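Long-range contacts in ESX-5 secretion-associated protein EspG5 (Mycobacterium marinum, PDB 6VJ5), which acts as a specific chaperone for its cognate PE/PPE proteins, keeping their dimers from aggregating, and is required for secretion of LipY and PE31/PPE18: residues F17-A22 and P51-M56; A164-I169 and P272-L277. All blocks are in the same frame, centred on the assembly; numbering follows the deposited sequence.

Overall arrangement
Interaction 1 and interaction 2 lie on opposite sides of the chain's centre, about 43 Å apart from centre to centre, and share no helix or strand. Interaction 1 is a buried contact between two helices, 14-23 and 51-58, near the edge strand 10-13 of the long antiparallel sheet. Interaction 2 is only partly buried; it lays the loop before the other edge strand, 172-175, against the passage from strand 267-272 to helix 275-286. Flexible methionine chains fill the first, whereas proline rings, peptide groups and tight turns shape the second. Neither has a hydrogen bond between its segments; in both a side chain rests on a peptide, and carbonyl oxygens also meet proline carbons in interaction 2.

Interaction 1 (F17-A22 and P51-M56); sequences FWMLQA and PGMAVM
Met19 sends its side chain from helix 14-23 toward helix 51-58, and a bend at its last torsion (chi3 -58°) turns the terminal methyl onto the backbone of Gly52 and Met53. Met53 starts the other way, with CG anti to its backbone N (chi1 -163°), then bends at the next two torsions so that its thioether comes back alongside the tip of Met19. Met56 also bends at its end and brings its methyl in between Met19 and Leu20.

Met19 CE is the focus of the contact. It rests 3.4 Å from Gly52 C, where the second helix presents backbone without a side chain, and approaches Met53 N to 3.1 Å, a tight fit for a methyl carbon. Met53 curls round the same methyl, its CB lying 3.6 Å from Met19 CE and its SD 3.7 Å from Met19 CE. A third methionine completes this grouping tip to tip, Met56 CE standing 3.5 Å from Met19 CE. Leu20, one residue further along, takes up Met56 obliquely: its CD2 branch touches Met56 CE at 3.7 Å and Met56 SD at the same separation.

The two helix segments are almost perpendicular (82°), with axes 10.2 Å apart, so a small patch of long side chains spans the distance between them. Beyond it, Met56 also touches Val12 of strand 10-13 and Leu20 reaches Met75 of helix 69-79. This helix-helix packing thus belongs to a larger apolar cluster beside one edge of the main sheet. Its chemistry is that of dispersion between methyls and polarisable thioethers, which implies cohesion through close fit and burial, with no directional bond between the two segments.

Interaction 2 (A164-I169 and P272-L277); sequences ADPAAI and PATPQL
Pro272 offers one ring face to Ile169, whose CG1 and CD1 lie over it, while Ala167 O comes in at the CB corner. Pro166 lays its ring roughly parallel to the Ala273-Thr274 peptide, offset so that CB and CG cover one face of that group. Pro166 CG is 3.7 Å from Ala273 O, and Pro166 CB meets the methyl of Thr274, CG2, at 4.2 Å. Ile169 reaches Pro272 with CG1 in the crowded position between backbone N and carbonyl carbon (chi1 78°), which sets CG1 3.7 Å from Pro272 CD.

Inverse gamma turns centred on Ala168 and Ala273 kink the two segments; the latter leads from strand 267-272 into helix 275-286. There Thr274 is the N-cap, its OG1 accepting from Leu277 N at 2.9 Å. Arg251 of the neighbouring strand 250-256 makes backbone hydrogen bonds with Asp165, Ala167 and Ala273, tying both segments to the sheet. Ala167 O lies 3.2 Å from Pro272 CB, so a carbonyl oxygen meets a ring carbon, as Ala273 O does at Pro166. Across the segments, shape and van der Waals contact therefore do the work; polar bonds, weak in the turn at Ala168, close the turns and join both segments to strand 250-256.

Interaction 1 (F17-A22 and P51-M56)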
# COMPACT_ATOMS: atom_id res chain seq x y z
N PHE C 17 3.06 7.34 15.16
CA PHE C 17 1.76 7.90 14.81
C PHE C 17 0.97 6.94 13.93
O PHE C 17 -0.26 6.89 14.01
CB PHE C 17 1.92 9.23 14.10
CG PHE C 17 0.64 10.00 13.99
CD1 PHE C 17 -0.26 9.72 12.98
CD2 PHE C 17 0.33 10.99 14.90
CE1 PHE C 17 -1.45 10.42 12.87
CE2 PHE C 17 -0.85 11.69 14.80
CZ PHE C 17 -1.74 11.40 13.79
N TRP C 18 1.66 6.18 13.08
CA TRP C 18 0.97 5.22 12.23
C TRP C 18 0.45 4.04 13.03
O TRP C 18 -0.62 3.51 12.71
CB TRP C 18 1.92 4.76 11.12
CG TRP C 18 1.47 3.56 10.36
CD1 TRP C 18 0.61 3.54 9.30
CD2 TRP C 18 1.88 2.21 10.58
NE1 TRP C 18 0.45 2.25 8.85
CE2 TRP C 18 1.22 1.42 9.63
CE3 TRP C 18 2.73 1.60 11.50
CZ2 TRP C 18 1.38 0.04 9.56
CZ3 TRP C 18 2.90 0.23 11.44
CH2 TRP C 18 2.23 -0.53 10.47
N MET C 19 1.16 3.62 14.07
CA MET C 19 0.67 2.51 14.89
C MET C 19 -0.60 2.91 15.64
O MET C 19 -1.55 2.13 15.70
CB MET C 19 1.76 2.06 15.85
CG MET C 19 3.09 1.86 15.14
SD MET C 19 4.18 0.65 15.91
CE MET C 19 4.34 1.36 17.54
N LEU C 20 -0.63 4.11 16.21
CA LEU C 20 -1.85 4.57 16.86
C LEU C 20 -3.02 4.54 15.88
O LEU C 20 -4.12 4.11 16.23
CB LEU C 20 -1.65 5.98 17.41
CG LEU C 20 -0.45 6.12 18.33
CD1 LEU C 20 -0.20 7.57 18.69
CD2 LEU C 20 -0.64 5.28 19.59
N GLN C 21 -2.78 4.98 14.64
CA GLN C 21 -3.81 4.86 13.62
C GLN C 21 -4.26 3.41 13.46
O GLN C 21 -5.46 3.14 13.31
CB GLN C 21 -3.30 5.39 12.29
CG GLN C 21 -3.09 6.88 12.25
CD GLN C 21 -2.49 7.33 10.95
OE1 GLN C 21 -1.33 7.02 10.65
NE2 GLN C 21 -3.26 8.06 10.15
N ALA C 22 -3.31 2.48 13.49
CA ALA C 22 -3.65 1.07 13.36
C ALA C 22 -4.42 0.58 14.58
O ALA C 22 -5.48 -0.05 14.44
CB ALA C 22 -2.38 0.24 13.16
N PRO C 51 9.76 -1.42 17.35
CA PRO C 51 10.33 -0.87 18.60
C PRO C 51 9.52 0.27 19.16
O PRO C 51 9.45 0.43 20.39
CB PRO C 51 11.73 -0.40 18.17
CG PRO C 51 12.02 -1.10 16.87
CD PRO C 51 10.67 -1.27 16.21
N GLY C 52 8.88 1.06 18.30
CA GLY C 52 8.10 2.19 18.75
C GLY C 52 6.93 1.82 19.63
O GLY C 52 6.39 2.69 20.32
N MET C 53 6.52 0.55 19.62
CA MET C 53 5.38 0.15 20.44
C MET C 53 5.75 0.15 21.92
O MET C 53 5.02 0.70 22.76
CB MET C 53 4.86 -1.22 20.01
CG MET C 53 3.45 -1.53 20.52
SD MET C 53 2.21 -0.32 20.01
CE MET C 53 1.66 -0.99 18.44
N ALA C 54 6.89 -0.47 22.26
CA ALA C 54 7.32 -0.47 23.66
C ALA C 54 7.68 0.94 24.13
O ALA C 54 7.54 1.24 25.32
CB ALA C 54 8.51 -1.41 23.84
N VAL C 55 8.14 1.80 23.23
CA VAL C 55 8.44 3.17 23.60
C VAL C 55 7.17 3.91 24.00
O VAL C 55 7.15 4.67 24.97
CB VAL C 55 9.18 3.89 22.45
CG1 VAL C 55 9.38 5.36 22.77
CG2 VAL C 55 10.51 3.20 22.18
N MET C 56 6.08 3.67 23.27
CA MET C 56 4.81 4.29 23.61
C MET C 56 4.16 3.64 24.83
O MET C 56 3.34 4.28 25.49
CB MET C 56 3.85 4.23 22.41
CG MET C 56 4.31 5.06 21.22
SD MET C 56 2.97 5.59 20.13
CE MET C 56 2.81 4.18 19.04

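Interaction 2 (A164-I169 and P272-L277)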
# COMPACT_ATOMS: atom_id res chain seq x y z
N ALA C 164 9.45 39.91 12.03
CA ALA C 164 9.32 40.86 10.93
C ALA C 164 8.16 41.79 11.24
O ALA C 164 7.20 41.41 11.90
CB ALA C 164 9.09 40.14 9.59
N ASP C 165 8.28 43.01 10.78
CA ASP C 165 7.25 44.02 10.95
C ASP C 165 6.44 44.15 9.67
O ASP C 165 6.93 43.85 8.58
CB ASP C 165 7.88 45.37 11.31
CG ASP C 165 8.57 45.36 12.67
OD1 ASP C 165 7.92 44.96 13.67
OD2 ASP C 165 9.76 45.73 12.74
N PRO C 166 5.18 44.58 9.77
CA PRO C 166 4.37 44.78 8.56
C PRO C 166 5.10 45.62 7.52
O PRO C 166 5.56 46.72 7.81
CB PRO C 166 3.11 45.48 9.09
CG PRO C 166 3.00 45.04 10.52
CD PRO C 166 4.43 44.86 11.01
N ALA C 167 5.19 45.08 6.31
CA ALA C 167 5.81 45.83 5.22
C ALA C 167 5.08 47.15 5.01
O ALA C 167 3.88 47.28 5.28
CB ALA C 167 5.81 45.02 3.93
N ALA C 168 5.82 48.15 4.54
CA ALA C 168 5.27 49.47 4.26
C ALA C 168 4.76 49.47 2.82
O ALA C 168 5.43 49.92 1.89
CB ALA C 168 6.30 50.56 4.51
N ILE C 169 3.55 48.94 2.64
CA ILE C 169 2.94 48.85 1.33
C ILE C 169 1.54 49.44 1.39
O ILE C 169 0.96 49.62 2.46
CB ILE C 169 2.89 47.40 0.80
CG1 ILE C 169 1.75 46.63 1.47
CG2 ILE C 169 4.20 46.69 1.06
CD1 ILE C 169 1.36 45.38 0.71
N PRO C 272 -0.34 44.80 3.81
CA PRO C 272 0.69 44.67 4.84
C PRO C 272 0.19 43.76 5.95
O PRO C 272 -0.97 43.84 6.36
CB PRO C 272 0.90 46.11 5.33
CG PRO C 272 -0.44 46.76 5.10
CD PRO C 272 -1.03 46.10 3.87
N ALA C 273 1.08 42.90 6.44
CA ALA C 273 0.68 41.88 7.40
C ALA C 273 0.43 42.45 8.79
O ALA C 273 1.06 42.03 9.76
CB ALA C 273 1.75 40.79 7.48
N THR C 274 -0.50 43.40 8.89
CA THR C 274 -0.87 43.92 10.20
C THR C 274 -1.64 42.86 10.98
O THR C 274 -2.36 42.05 10.39
CB THR C 274 -1.74 45.17 10.08
OG1 THR C 274 -2.98 44.83 9.44
CG2 THR C 274 -1.03 46.24 9.27
N PRO C 275 -1.51 42.84 12.31
CA PRO C 275 -2.31 41.89 13.10
C PRO C 275 -3.78 41.90 12.73
O PRO C 275 -4.43 40.85 12.73
CB PRO C 275 -2.08 42.34 14.54
CG PRO C 275 -0.74 43.02 14.51
CD PRO C 275 -0.67 43.70 13.16
N GLN C 276 -4.33 43.07 12.38
CA GLN C 276 -5.74 43.13 12.01
C GLN C 276 -5.98 42.52 10.63
O GLN C 276 -6.94 41.76 10.45
CB GLN C 276 -6.24 44.58 12.03
CG GLN C 276 -7.73 44.71 11.76
CD GLN C 276 -8.08 45.92 10.92
OE1 GLN C 276 -8.95 45.86 10.05
NE2 GLN C 276 -7.41 47.04 11.18
N LEU C 277 -5.12 42.83 9.66
CA LEU C 277 -5.33 42.31 8.31
C LEU C 277 -5.02 40.82 8.23
O LEU C 277 -5.63 40.11 7.43
CB LEU C 277 -4.48 43.09 7.31
CG LEU C 277 -4.96 44.52 7.07
CD1 LEU C 277 -3.93 45.30 6.27
CD2 LEU C 277 -6.30 44.52 6.34